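Local structure of Cfl (Pectobacterium brasiliense, 7A9J) at residues A[38-43]-A[51-56]; A[75-80]-A[87-92]; A[215-220]-A[246-251]; A[322-327]-A[348-353]. The protein is a coronafacic acid ligase of the ATP-dependent AMP-binding enzyme family, probably activating carboxylic acids as acyl adenylates for amide formation. The protein carries 1 engineered substitution. One frame throughout, in Å; residues are numbered along the deposited sequence.

Contact 1: residues A[38-43]-A[51-56]; sequences ETAVKS and YNLLLL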
loop_
_atom_site.group_PDB
_atom_site.type_symbol
_atom_site.label_atom_id
_atom_site.label_comp_id
_atom_site.label_asym_id
_atom_site.label_seq_id
_atom_site.Cartn_x
_atom_site.Cartn_y
_atom_site.Cartn_z
ATOM N N GLU A 38 13.613 -17.362 -18.110
ATOM C CA GLU A 38 12.442 -17.438 -17.252
ATOM C C GLU A 38 11.588 -16.187 -17.399
ATOM O O GLU A 38 12.078 -15.128 -17.793
ATOM C CB GLU A 38 12.887 -17.657 -15.836
ATOM C CG GLU A 38 13.166 -19.158 -15.563
ATOM C CD GLU A 38 14.054 -19.337 -14.359
ATOM O OE1 GLU A 38 14.146 -18.385 -13.557
ATOM O OE2 GLU A 38 14.673 -20.412 -14.217
ATOM N N THR A 39 10.286 -16.373 -17.221
ATOM C CA THR A 39 9.345 -15.263 -17.350
ATOM C C THR A 39 9.578 -14.257 -16.227
ATOM O O THR A 39 9.548 -14.615 -15.052
ATOM C CB THR A 39 7.923 -15.791 -17.284
ATOM O OG1 THR A 39 7.754 -16.683 -18.395
ATOM C CG2 THR A 39 6.905 -14.684 -17.373
ATOM N N ALA A 40 9.783 -12.997 -16.597
ATOM C CA ALA A 40 9.893 -11.938 -15.597
ATOM C C ALA A 40 8.539 -11.279 -15.316
ATOM O O ALA A 40 8.224 -10.989 -14.148
ATOM C CB ALA A 40 10.891 -10.873 -16.040
ATOM N N VAL A 41 7.743 -10.966 -16.333
ATOM C CA VAL A 41 6.484 -10.227 -16.193
ATOM C C VAL A 41 5.464 -10.894 -17.092
ATOM O O VAL A 41 5.791 -11.327 -18.206
ATOM C CB VAL A 41 6.599 -8.728 -16.577
ATOM C CG1 VAL A 41 5.414 -7.904 -15.940
ATOM C CG2 VAL A 41 7.912 -8.185 -16.084
ATOM N N LYS A 42 4.239 -10.982 -16.622
ATOM C CA LYS A 42 3.169 -11.509 -17.446
ATOM C C LYS A 42 1.902 -10.712 -17.205
ATOM O O LYS A 42 1.741 -10.024 -16.193
ATOM C CB LYS A 42 2.983 -13.010 -17.248
ATOM C CG LYS A 42 2.344 -13.441 -15.994
ATOM C CD LYS A 42 2.868 -14.838 -15.594
ATOM C CE LYS A 42 1.998 -15.465 -14.506
ATOM N NZ LYS A 42 2.322 -16.910 -14.326
ATOM N N SER A 43 1.040 -10.751 -18.204
ATOM C CA SER A 43 -0.286 -10.177 -18.115
ATOM C C SER A 43 -1.200 -11.286 -18.552
ATOM O O SER A 43 -0.752 -12.429 -18.742
ATOM C CB SER A 43 -0.451 -8.919 -18.974
ATOM O OG SER A 43 -0.172 -9.222 -20.328
ATOM N N TYR A 51 15.475 -11.993 -19.825
ATOM C CA TYR A 51 16.458 -11.530 -20.802
ATOM C C TYR A 51 15.840 -10.471 -21.684
ATOM O O TYR A 51 16.437 -9.409 -21.898
ATOM C CB TYR A 51 16.992 -12.684 -21.634
ATOM C CG TYR A 51 18.105 -12.256 -22.583
ATOM C CD1 TYR A 51 19.414 -12.130 -22.122
ATOM C CD2 TYR A 51 17.836 -11.895 -23.860
ATOM C CE1 TYR A 51 20.434 -11.758 -22.961
ATOM C CE2 TYR A 51 18.889 -11.556 -24.744
ATOM C CZ TYR A 51 20.150 -11.435 -24.256
ATOM O OH TYR A 51 21.182 -11.030 -25.103
ATOM N N ASN A 52 14.634 -10.735 -22.193
ATOM C CA ASN A 52 14.012 -9.731 -23.084
ATOM C C ASN A 52 13.620 -8.446 -22.361
ATOM O O ASN A 52 13.597 -7.366 -22.987
ATOM C CB ASN A 52 12.848 -10.373 -23.826
ATOM C CG ASN A 52 13.372 -11.325 -25.002
ATOM O OD1 ASN A 52 14.390 -10.996 -25.678
ATOM N ND2 ASN A 52 12.752 -12.500 -25.209
ATOM N N LEU A 53 13.248 -8.528 -21.071
ATOM C CA LEU A 53 13.023 -7.316 -20.313
ATOM C C LEU A 53 14.314 -6.523 -20.162
ATOM O O LEU A 53 14.302 -5.303 -20.336
ATOM C CB LEU A 53 12.392 -7.658 -18.948
ATOM C CG LEU A 53 12.215 -6.528 -17.965
ATOM C CD1 LEU A 53 11.360 -5.464 -18.616
ATOM C CD2 LEU A 53 11.516 -7.100 -16.666
ATOM N N LEU A 54 15.445 -7.188 -19.878
ATOM C CA LEU A 54 16.727 -6.484 -19.883
ATOM C C LEU A 54 17.011 -5.826 -21.237
ATOM O O LEU A 54 17.481 -4.684 -21.292
ATOM C CB LEU A 54 17.871 -7.425 -19.475
ATOM C CG LEU A 54 19.298 -6.866 -19.567
ATOM C CD1 LEU A 54 19.502 -5.691 -18.541
ATOM C CD2 LEU A 54 20.309 -7.963 -19.339
ATOM N N LEU A 55 16.743 -6.520 -22.342
ATOM C CA LEU A 55 16.990 -5.905 -23.647
ATOM C C LEU A 55 16.142 -4.658 -23.829
ATOM O O LEU A 55 16.656 -3.642 -24.298
ATOM C CB LEU A 55 16.719 -6.880 -24.786
ATOM C CG LEU A 55 17.690 -8.058 -24.822
ATOM C CD1 LEU A 55 17.442 -8.749 -26.130
ATOM C CD2 LEU A 55 19.126 -7.589 -24.764
ATOM N N LEU A 56 14.864 -4.709 -23.418
ATOM C CA LEU A 56 13.979 -3.536 -23.514
ATOM C C LEU A 56 14.486 -2.374 -22.644
ATOM O O LEU A 56 14.541 -1.214 -23.089
ATOM C CB LEU A 56 12.555 -3.920 -23.078
ATOM C CG LEU A 56 11.502 -2.808 -22.971
ATOM C CD1 LEU A 56 11.406 -2.151 -24.365
ATOM C CD2 LEU A 56 10.173 -3.432 -22.584
#
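Leu-53 projects from the first turns of helix 50-66 and lays a single methyl, CD2, against two consecutive residues of strand 39-42. CD2 sits 3.9 Å from Ala-40 CB and 3.8 Å from Val-41 CG2, so one methyl serves both neighbours. The touch is purely apolar, and all three residues are buried in the fold. Leu-53 can present CD2 because its CG stands opposite the backbone N (chi1 174°). Val-41 meets it obliquely with the methyl that lies beside its own backbone N. The nearest backbones across the contact, Ala-40 and Leu-53, keep their CA atoms 7.3 Å apart.

Two successive strand residues would normally point to opposite faces of a sheet. Here a classic beta bulge breaks that rule: Ala-40 and Val-41 both sit across from Ile-48 of the antiparallel strand 47-49, and both form backbone hydrogen bonds with it. The helix-like psi of Ala-40 (-44°) kinks the strand, letting both CB atoms head toward the helix. On its other edge the strand pairs in parallel with strand 255-257, where Ala-40 and Lys-42 bond to Val-256. Ile-48 also packs on Leu-53, and its neighbour Ser-49 accepts the N-H of Asn-52 on OG at the start of helix 50-66. Farther out, Phe-28 of helix 24-34 and Ala-87 of helix 83-95 press on Leu-53, while Phe-83 and Leu-258 touch Val-41.

Contact 2: residues A[75-80]-A[87-92]; sequences ISIHMG and ATYYAC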
loop_
_atom_site.group_PDB
_atom_site.type_symbol
_atom_site.label_atom_id
_atom_site.label_comp_id
_atom_site.label_asym_id
_atom_site.label_seq_id
_atom_site.Cartn_x
_atom_site.Cartn_y
_atom_site.Cartn_z
ATOM N N ILE A 75 12.372 12.665 -14.621
ATOM C CA ILE A 75 11.409 12.190 -15.592
ATOM C C ILE A 75 10.108 11.874 -14.866
ATOM O O ILE A 75 10.088 11.010 -13.980
ATOM C CB ILE A 75 11.909 10.924 -16.296
ATOM C CG1 ILE A 75 13.304 11.154 -16.854
ATOM C CG2 ILE A 75 10.896 10.530 -17.403
ATOM C CD1 ILE A 75 13.726 9.980 -17.755
ATOM N N SER A 76 9.024 12.565 -15.241
ATOM C CA SER A 76 7.696 12.234 -14.709
ATOM C C SER A 76 7.139 11.040 -15.471
ATOM O O SER A 76 7.230 10.990 -16.694
ATOM C CB SER A 76 6.753 13.426 -14.848
ATOM O OG SER A 76 7.075 14.408 -13.893
ATOM N N ILE A 77 6.578 10.071 -14.747
ATOM C CA ILE A 77 6.099 8.832 -15.338
ATOM C C ILE A 77 4.627 8.707 -14.988
ATOM O O ILE A 77 4.234 8.865 -13.820
ATOM C CB ILE A 77 6.882 7.607 -14.822
ATOM C CG1 ILE A 77 8.372 7.763 -15.148
ATOM C CG2 ILE A 77 6.377 6.362 -15.534
ATOM C CD1 ILE A 77 9.223 6.594 -14.672
ATOM N N HIS A 78 3.830 8.386 -15.974
ATOM C CA HIS A 78 2.393 8.589 -15.761
ATOM C C HIS A 78 1.686 7.533 -16.618
ATOM O O HIS A 78 1.273 7.804 -17.732
ATOM C CB HIS A 78 2.027 10.025 -16.139
ATOM C CG HIS A 78 0.600 10.423 -15.876
ATOM N ND1 HIS A 78 -0.116 11.193 -16.783
ATOM C CD2 HIS A 78 -0.203 10.290 -14.782
ATOM C CE1 HIS A 78 -1.312 11.456 -16.287
ATOM N NE2 HIS A 78 -1.379 10.960 -15.061
ATOM N N MET A 79 1.573 6.304 -16.093
ATOM C CA MET A 79 0.992 5.232 -16.897
ATOM C C MET A 79 0.436 4.099 -16.032
ATOM O O MET A 79 0.785 3.945 -14.845
ATOM C CB MET A 79 2.004 4.695 -17.907
ATOM C CG MET A 79 3.155 3.992 -17.381
ATOM S SD MET A 79 4.269 3.322 -18.748
ATOM C CE MET A 79 4.633 4.774 -19.754
ATOM N N GLY A 80 -0.530 3.384 -16.625
ATOM C CA GLY A 80 -1.138 2.223 -15.994
ATOM C C GLY A 80 -0.202 1.025 -16.056
ATOM O O GLY A 80 0.947 1.127 -16.479
ATOM N N ALA A 87 9.971 -1.528 -17.192
ATOM C CA ALA A 87 11.187 -1.328 -17.955
ATOM C C ALA A 87 11.702 0.101 -17.814
ATOM O O ALA A 87 12.928 0.330 -17.746
ATOM C CB ALA A 87 10.918 -1.697 -19.412
ATOM N N THR A 88 10.775 1.077 -17.797
ATOM C CA THR A 88 11.178 2.478 -17.711
ATOM C C THR A 88 11.777 2.781 -16.354
ATOM O O THR A 88 12.772 3.496 -16.272
ATOM C CB THR A 88 9.956 3.378 -17.956
ATOM O OG1 THR A 88 9.545 3.205 -19.330
ATOM C CG2 THR A 88 10.297 4.851 -17.715
ATOM N N TYR A 89 11.180 2.244 -15.261
ATOM C CA TYR A 89 11.834 2.413 -13.960
ATOM C C TYR A 89 13.281 1.925 -14.012
ATOM O O TYR A 89 14.194 2.617 -13.560
ATOM C CB TYR A 89 11.108 1.623 -12.855
ATOM C CG TYR A 89 9.757 2.065 -12.494
ATOM C CD1 TYR A 89 9.377 3.416 -12.570
ATOM C CD2 TYR A 89 8.843 1.137 -12.022
ATOM C CE1 TYR A 89 8.097 3.826 -12.135
ATOM C CE2 TYR A 89 7.556 1.524 -11.624
ATOM C CZ TYR A 89 7.194 2.865 -11.671
ATOM O OH TYR A 89 5.944 3.282 -11.261
ATOM N N TYR A 90 13.509 0.724 -14.553
ATOM C CA TYR A 90 14.866 0.212 -14.563
ATOM C C TYR A 90 15.780 1.002 -15.499
ATOM O O TYR A 90 16.992 1.147 -15.225
ATOM C CB TYR A 90 14.853 -1.228 -15.019
ATOM C CG TYR A 90 14.545 -2.167 -13.870
ATOM C CD1 TYR A 90 15.430 -2.258 -12.775
ATOM C CD2 TYR A 90 13.454 -3.023 -13.925
ATOM C CE1 TYR A 90 15.195 -3.195 -11.733
ATOM C CE2 TYR A 90 13.218 -3.950 -12.901
ATOM C CZ TYR A 90 14.111 -4.023 -11.826
ATOM O OH TYR A 90 13.891 -4.938 -10.828
ATOM N N ALA A 91 15.243 1.490 -16.618
ATOM C CA ALA A 91 16.077 2.315 -17.495
ATOM C C ALA A 91 16.519 3.612 -16.807
ATOM O O ALA A 91 17.675 4.051 -17.004
ATOM C CB ALA A 91 15.369 2.605 -18.830
ATOM N N CYS A 92 15.606 4.252 -16.032
ATOM C CA CYS A 92 15.954 5.450 -15.286
ATOM C C CYS A 92 17.046 5.143 -14.281
ATOM O O CYS A 92 18.051 5.862 -14.181
ATOM C CB CYS A 92 14.708 5.967 -14.556
ATOM S SG CYS A 92 13.538 6.688 -15.717
#
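Ile-77 makes the central apolar contacts, all through its CD1 methyl, as it reaches from strand 74-78 to helix 83-95. It meets Thr-88 tip to tip, with CD1 3.7 Å from CG2, and approaches the Tyr-89 ring obliquely, Ile-77 CD1 to Tyr-89 CD1 3.8 Å. An extended chi2 of 180° carries the Ile-77 methyl that far from its backbone.

Sulfur supplies the second kind of contact. One helical turn beyond Thr-88, Cys-92 SG packs 3.9 Å from Ile-75 CD1 and, more loosely, against Ile-77 CD1.

The polar ends look elsewhere. Thr-88 turns its methyl toward the strand while OG1 bonds to the carbonyl of Glu-84 in its own helix, and the Tyr-89 hydroxyl is held by the carbonyl of Leu-237.

Strand and helix run nearly antiparallel (169°), their axes 10.7 Å apart, as expected for the first leg of the beta-alpha-beta unit 74-78, 83-95, 98-101. Strand 74-78 is flanked by strands 98-101 and 122-125, Ile-124 of the latter packing on Ile-75 and Thr-88, while helices 50-66 and 240-251 pack against helix 83-95.

Contact 3: residues A[215-220]-A[246-251]; sequences VTINPR and TFAALQ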
loop_
_atom_site.group_PDB
_atom_site.type_symbol
_atom_site.label_atom_id
_atom_site.label_comp_id
_atom_site.label_asym_id
_atom_site.label_seq_id
_atom_site.Cartn_x
_atom_site.Cartn_y
_atom_site.Cartn_z
ATOM N N VAL A 215 11.694 -9.288 2.405
ATOM C CA VAL A 215 11.344 -10.088 3.609
ATOM C C VAL A 215 9.839 -10.335 3.704
ATOM O O VAL A 215 9.408 -11.259 4.398
ATOM C CB VAL A 215 11.872 -9.365 4.926
ATOM C CG1 VAL A 215 11.548 -10.178 6.213
ATOM C CG2 VAL A 215 13.363 -9.183 4.788
ATOM N N THR A 216 9.023 -9.501 3.060
ATOM C CA THR A 216 7.577 -9.625 3.127
ATOM C C THR A 216 6.976 -10.403 1.969
ATOM O O THR A 216 5.751 -10.639 1.980
ATOM C CB THR A 216 6.881 -8.247 3.180
ATOM O OG1 THR A 216 6.850 -7.657 1.888
ATOM C CG2 THR A 216 7.582 -7.289 4.202
ATOM N N ILE A 217 7.799 -10.902 1.041
ATOM C CA ILE A 217 7.225 -11.624 -0.095
ATOM C C ILE A 217 7.620 -13.085 0.048
ATOM O O ILE A 217 8.748 -13.469 -0.329
ATOM C CB ILE A 217 7.723 -11.088 -1.439
ATOM C CG1 ILE A 217 7.483 -9.583 -1.551
ATOM C CG2 ILE A 217 7.013 -11.918 -2.612
ATOM C CD1 ILE A 217 7.967 -9.004 -2.873
ATOM N N ASN A 218 6.683 -13.905 0.508
ATOM C CA ASN A 218 6.986 -15.274 0.938
ATOM C C ASN A 218 5.910 -16.201 0.391
ATOM O O ASN A 218 5.104 -16.768 1.134
ATOM C CB ASN A 218 7.100 -15.351 2.476
ATOM C CG ASN A 218 8.133 -14.442 3.007
ATOM O OD1 ASN A 218 9.321 -14.641 2.754
ATOM N ND2 ASN A 218 7.714 -13.432 3.812
ATOM N N PRO A 219 5.926 -16.450 -0.930
ATOM C CA PRO A 219 5.007 -17.446 -1.490
ATOM C C PRO A 219 5.314 -18.817 -0.913
ATOM O O PRO A 219 6.451 -19.123 -0.550
ATOM C CB PRO A 219 5.312 -17.423 -3.014
ATOM C CG PRO A 219 6.645 -16.706 -3.157
ATOM C CD PRO A 219 6.912 -15.927 -1.900
ATOM N N ARG A 220 4.335 -19.700 -0.978
ATOM C CA ARG A 220 4.612 -21.054 -0.521
ATOM C C ARG A 220 5.377 -21.838 -1.576
ATOM O O ARG A 220 5.443 -21.458 -2.744
ATOM C CB ARG A 220 3.323 -21.796 -0.174
ATOM C CG ARG A 220 2.471 -21.109 0.924
ATOM C CD ARG A 220 1.302 -22.023 1.262
ATOM N NE ARG A 220 0.623 -21.696 2.500
ATOM C CZ ARG A 220 -0.338 -22.454 3.019
ATOM N NH1 ARG A 220 -0.689 -23.564 2.385
ATOM N NH2 ARG A 220 -0.938 -22.121 4.162
ATOM N N THR A 246 7.548 -4.944 -6.882
ATOM C CA THR A 246 7.971 -5.420 -8.206
ATOM C C THR A 246 9.498 -5.613 -8.262
ATOM O O THR A 246 9.989 -6.643 -8.738
ATOM C CB THR A 246 7.457 -4.426 -9.252
ATOM O OG1 THR A 246 6.034 -4.364 -9.181
ATOM C CG2 THR A 246 7.920 -4.886 -10.741
ATOM N N PHE A 247 10.279 -4.631 -7.798
ATOM C CA PHE A 247 11.714 -4.793 -7.763
ATOM C C PHE A 247 12.096 -5.994 -6.903
ATOM O O PHE A 247 12.970 -6.787 -7.272
ATOM C CB PHE A 247 12.446 -3.568 -7.186
ATOM C CG PHE A 247 12.325 -2.314 -8.015
ATOM C CD1 PHE A 247 12.312 -2.354 -9.439
ATOM C CD2 PHE A 247 12.387 -1.095 -7.399
ATOM C CE1 PHE A 247 12.236 -1.157 -10.148
ATOM C CE2 PHE A 247 12.298 0.093 -8.117
ATOM C CZ PHE A 247 12.278 0.075 -9.496
ATOM N N ALA A 248 11.449 -6.125 -5.741
ATOM C CA ALA A 248 11.842 -7.188 -4.824
ATOM C C ALA A 248 11.507 -8.552 -5.390
ATOM O O ALA A 248 12.326 -9.470 -5.269
ATOM C CB ALA A 248 11.120 -6.996 -3.450
ATOM N N ALA A 249 10.331 -8.696 -6.023
ATOM C CA ALA A 249 9.950 -9.980 -6.598
ATOM C C ALA A 249 10.918 -10.386 -7.712
ATOM O O ALA A 249 11.392 -11.509 -7.750
ATOM C CB ALA A 249 8.543 -9.938 -7.219
ATOM N N LEU A 250 11.208 -9.457 -8.622
ATOM C CA LEU A 250 12.133 -9.753 -9.719
ATOM C C LEU A 250 13.511 -10.102 -9.191
ATOM O O LEU A 250 14.111 -11.069 -9.656
ATOM C CB LEU A 250 12.191 -8.570 -10.693
ATOM C CG LEU A 250 10.862 -8.298 -11.406
ATOM C CD1 LEU A 250 10.954 -6.965 -12.215
ATOM C CD2 LEU A 250 10.539 -9.455 -12.361
ATOM N N GLN A 251 13.994 -9.387 -8.172
ATOM C CA GLN A 251 15.286 -9.720 -7.561
ATOM C C GLN A 251 15.297 -11.072 -6.860
ATOM O O GLN A 251 16.329 -11.744 -6.845
ATOM C CB GLN A 251 15.707 -8.675 -6.553
ATOM C CG GLN A 251 16.162 -7.464 -7.230
ATOM C CD GLN A 251 16.596 -6.401 -6.169
ATOM O OE1 GLN A 251 17.161 -6.727 -5.092
ATOM N NE2 GLN A 251 16.306 -5.188 -6.468
#
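Ile-217 contributes most of the buried surface here, and it does so through the end of one branch. Its CD1 methyl lies 3.8 Å from Ala-248 CB and 4.0 Å from the backbone N of Ala-249, so it rests on the helix surface between the two alanines. With CG1 opposite the carbonyl carbon (chi1 -54°) and chi2 fully extended, the isoleucine stretches straight from the loop to the helix. Consistent with the small alanine side chains, the CA atoms of Ile-217 and Ala-249 are 7.2 Å apart.

On the loop side, the turn around Ile-217 is fastened by Asn-218, whose ND2 donates to Val-215 O at 2.8 Å from above the carbonyl plane. The same amide nitrogen also bonds to Tyr-345 OH, and Ile-217 O is hydrogen-bonded to Lys-252 NZ, just beyond the end of the helix.

The loop, leading from helix 203-214 toward strand 230-233, thus packs on helix 240-251, whose earlier residues Pro-240, Trp-241 and Leu-244 line the ligand pocket. Helix 203-214 itself joins in, with Val-210 and Lys-214 touching Ala-248, and Tyr-254, just before strand 255-257, touches Ile-217. Away from the loop, Phe-247 and Leu-250 turn to helix 83-95.

Contact 4: residues A[322-327]-A[348-353]; sequences FFECFG and DIYAIN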
loop_
_atom_site.group_PDB
_atom_site.type_symbol
_atom_site.label_atom_id
_atom_site.label_comp_id
_atom_site.label_asym_id
_atom_site.label_seq_id
_atom_site.Cartn_x
_atom_site.Cartn_y
_atom_site.Cartn_z
ATOM N N PHE A 322 -11.374 -13.280 6.172
ATOM C CA PHE A 322 -10.679 -13.860 5.023
ATOM C C PHE A 322 -10.424 -15.345 5.239
ATOM O O PHE A 322 -10.513 -16.146 4.299
ATOM C CB PHE A 322 -9.382 -13.103 4.794
ATOM C CG PHE A 322 -8.781 -13.299 3.426
ATOM C CD1 PHE A 322 -9.389 -12.727 2.302
ATOM C CD2 PHE A 322 -7.600 -14.043 3.263
ATOM C CE1 PHE A 322 -8.829 -12.889 1.033
ATOM C CE2 PHE A 322 -7.015 -14.220 1.974
ATOM C CZ PHE A 322 -7.622 -13.647 0.881
ATOM N N PHE A 323 -10.093 -15.735 6.469
ATOM C CA PHE A 323 -9.950 -17.163 6.743
ATOM C C PHE A 323 -11.286 -17.886 6.638
ATOM O O PHE A 323 -11.357 -18.996 6.095
ATOM C CB PHE A 323 -9.349 -17.415 8.138
ATOM C CG PHE A 323 -9.148 -18.885 8.423
ATOM C CD1 PHE A 323 -8.061 -19.568 7.860
ATOM C CD2 PHE A 323 -10.054 -19.588 9.205
ATOM C CE1 PHE A 323 -7.888 -20.927 8.073
ATOM C CE2 PHE A 323 -9.882 -20.952 9.436
ATOM C CZ PHE A 323 -8.795 -21.614 8.885
ATOM N N GLU A 324 -12.349 -17.295 7.172
ATOM C CA GLU A 324 -13.642 -17.970 7.078
ATOM C C GLU A 324 -13.981 -18.235 5.623
ATOM O O GLU A 324 -14.464 -19.313 5.262
ATOM C CB GLU A 324 -14.748 -17.126 7.707
ATOM C CG GLU A 324 -14.527 -16.678 9.152
ATOM C CD GLU A 324 -14.891 -17.724 10.182
ATOM O OE1 GLU A 324 -15.408 -18.797 9.793
ATOM O OE2 GLU A 324 -14.662 -17.463 11.387
ATOM N N CYS A 325 -13.699 -17.261 4.775
ATOM C CA CYS A 325 -14.130 -17.342 3.394
ATOM C C CYS A 325 -13.229 -18.259 2.576
ATOM O O CYS A 325 -13.720 -19.086 1.803
ATOM C CB CYS A 325 -14.168 -15.937 2.802
ATOM S SG CYS A 325 -14.794 -15.886 1.094
ATOM N N PHE A 326 -11.909 -18.136 2.711
ATOM C CA PHE A 326 -11.027 -18.882 1.836
ATOM C C PHE A 326 -10.146 -19.909 2.522
ATOM O O PHE A 326 -9.444 -20.647 1.822
ATOM C CB PHE A 326 -10.111 -17.909 1.082
ATOM C CG PHE A 326 -10.868 -16.971 0.214
ATOM C CD1 PHE A 326 -11.407 -17.415 -0.980
ATOM C CD2 PHE A 326 -11.051 -15.645 0.593
ATOM C CE1 PHE A 326 -12.120 -16.546 -1.794
ATOM C CE2 PHE A 326 -11.767 -14.777 -0.205
ATOM C CZ PHE A 326 -12.306 -15.230 -1.390
ATOM N N GLY A 327 -10.116 -19.954 3.850
ATOM C CA GLY A 327 -9.117 -20.788 4.497
ATOM C C GLY A 327 -7.688 -20.347 4.251
ATOM O O GLY A 327 -6.768 -21.164 4.360
ATOM N N ASP A 348 1.228 -13.642 10.056
ATOM C CA ASP A 348 0.075 -14.510 10.276
ATOM C C ASP A 348 -0.962 -13.818 11.195
ATOM O O ASP A 348 -1.048 -14.109 12.364
ATOM C CB ASP A 348 0.556 -15.834 10.891
ATOM C CG ASP A 348 -0.505 -16.912 10.938
ATOM O OD1 ASP A 348 -0.105 -18.023 11.370
ATOM O OD2 ASP A 348 -1.711 -16.701 10.641
ATOM N N ILE A 349 -1.734 -12.885 10.637
ATOM C CA ILE A 349 -2.596 -12.030 11.470
ATOM C C ILE A 349 -3.558 -12.860 12.280
ATOM O O ILE A 349 -3.810 -12.587 13.461
ATOM C CB ILE A 349 -3.367 -11.068 10.561
ATOM C CG1 ILE A 349 -2.395 -10.228 9.740
ATOM C CG2 ILE A 349 -4.223 -10.154 11.511
ATOM C CD1 ILE A 349 -3.168 -9.465 8.609
ATOM N N TYR A 350 -4.161 -13.865 11.640
ATOM C CA TYR A 350 -5.260 -14.553 12.253
ATOM C C TYR A 350 -4.800 -15.393 13.444
ATOM O O TYR A 350 -5.599 -15.731 14.317
ATOM C CB TYR A 350 -5.956 -15.385 11.192
ATOM C CG TYR A 350 -7.187 -16.079 11.656
ATOM C CD1 TYR A 350 -8.231 -15.385 12.324
ATOM C CD2 TYR A 350 -7.341 -17.432 11.469
ATOM C CE1 TYR A 350 -9.342 -16.028 12.751
ATOM C CE2 TYR A 350 -8.481 -18.099 11.900
ATOM C CZ TYR A 350 -9.485 -17.390 12.528
ATOM O OH TYR A 350 -10.603 -18.031 12.980
ATOM N N ALA A 351 -3.494 -15.730 13.484
ATOM C CA ALA A 351 -2.975 -16.513 14.605
ATOM C C ALA A 351 -3.054 -15.758 15.951
ATOM O O ALA A 351 -2.986 -16.362 17.034
ATOM C CB ALA A 351 -1.519 -16.881 14.322
ATOM N N ILE A 352 -3.104 -14.435 15.876
ATOM C CA ILE A 352 -3.135 -13.593 17.084
ATOM C C ILE A 352 -4.563 -13.112 17.280
ATOM O O ILE A 352 -5.101 -12.433 16.392
ATOM C CB ILE A 352 -2.184 -12.389 16.926
ATOM C CG1 ILE A 352 -0.774 -12.838 16.456
ATOM C CG2 ILE A 352 -2.142 -11.613 18.247
ATOM C CD1 ILE A 352 -0.190 -13.817 17.366
ATOM N N ASN A 353 -5.150 -13.474 18.416
ATOM C CA ASN A 353 -6.568 -13.163 18.670
ATOM C C ASN A 353 -6.768 -11.661 18.859
ATOM O O ASN A 353 -7.748 -11.120 18.349
ATOM C CB ASN A 353 -7.109 -13.999 19.832
ATOM C CG ASN A 353 -7.238 -15.482 19.421
ATOM O OD1 ASN A 353 -8.101 -15.844 18.599
ATOM N ND2 ASN A 353 -6.316 -16.312 19.902
#
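Phe-323 and Tyr-350 bring their CA atoms to 7.7 Å where the last turns of helix 316-326 pass a short 3-10 turn, 349-351, in the loop between strands 342-346 and 356-360. The motif is an offset aromatic pair on the protein surface: ring planes 23° apart, centroids 5.0 Å apart, slid so far that the rings barely overlap. Besides the ring atoms, Phe-323 CB also takes part: it sits over one face of the tyrosine ring as a CH-pi contact, 4.2 Å from the centroid. Both residues hold CG opposite the backbone N (chi1 -178° for Phe-323), which sends each side chain across the gap; the two cross at about a right angle.

The helix stops soon after, at Gly-327, whose positive phi leaves the helical conformation while its N-H still bonds to Phe-323 O. Both rings have further neighbours: His-329 meets Phe-323, and Ser-319 and Gln-320 of the same helix touch Tyr-350. The 3-10 turn is tied in through a backbone bond between Ile-349 and Leu-330, and the Ile-349 side chain packs on Thr-316. Closest of all across the pair are Phe-323 CD2 and Tyr-350 CE2, 3.5 Å apart.

In the fold
Contacts 1, 2 and 3 form one connected core. Ala-87 joins the first two, its CB 3.7 Å from Leu-56 CD2. Contact 2 meets contact 3 where Tyr-90 OH lies 3.3 Å from Phe-247 CD1, and contact 1 reaches contact 3 through Ala-40 O and Leu-250 CD2, also 3.3 Å apart. Contact 4 stands apart, about 6 Å from contact 3 at the nearest atoms. The bound 6-ethyl-1-oxidanylidene-indene-4-carboxylic acid (R4Z) lies about 10 Å from the side chain of Ile-217 and about 11 Å from that of Tyr-89. Helix 240-251 supplies Pro-240, Trp-241 and Leu-244 to its pocket; between the segments of contact 4 the chain supplies Ser-333 through Thr-337 and Gly-340 through Pro-342.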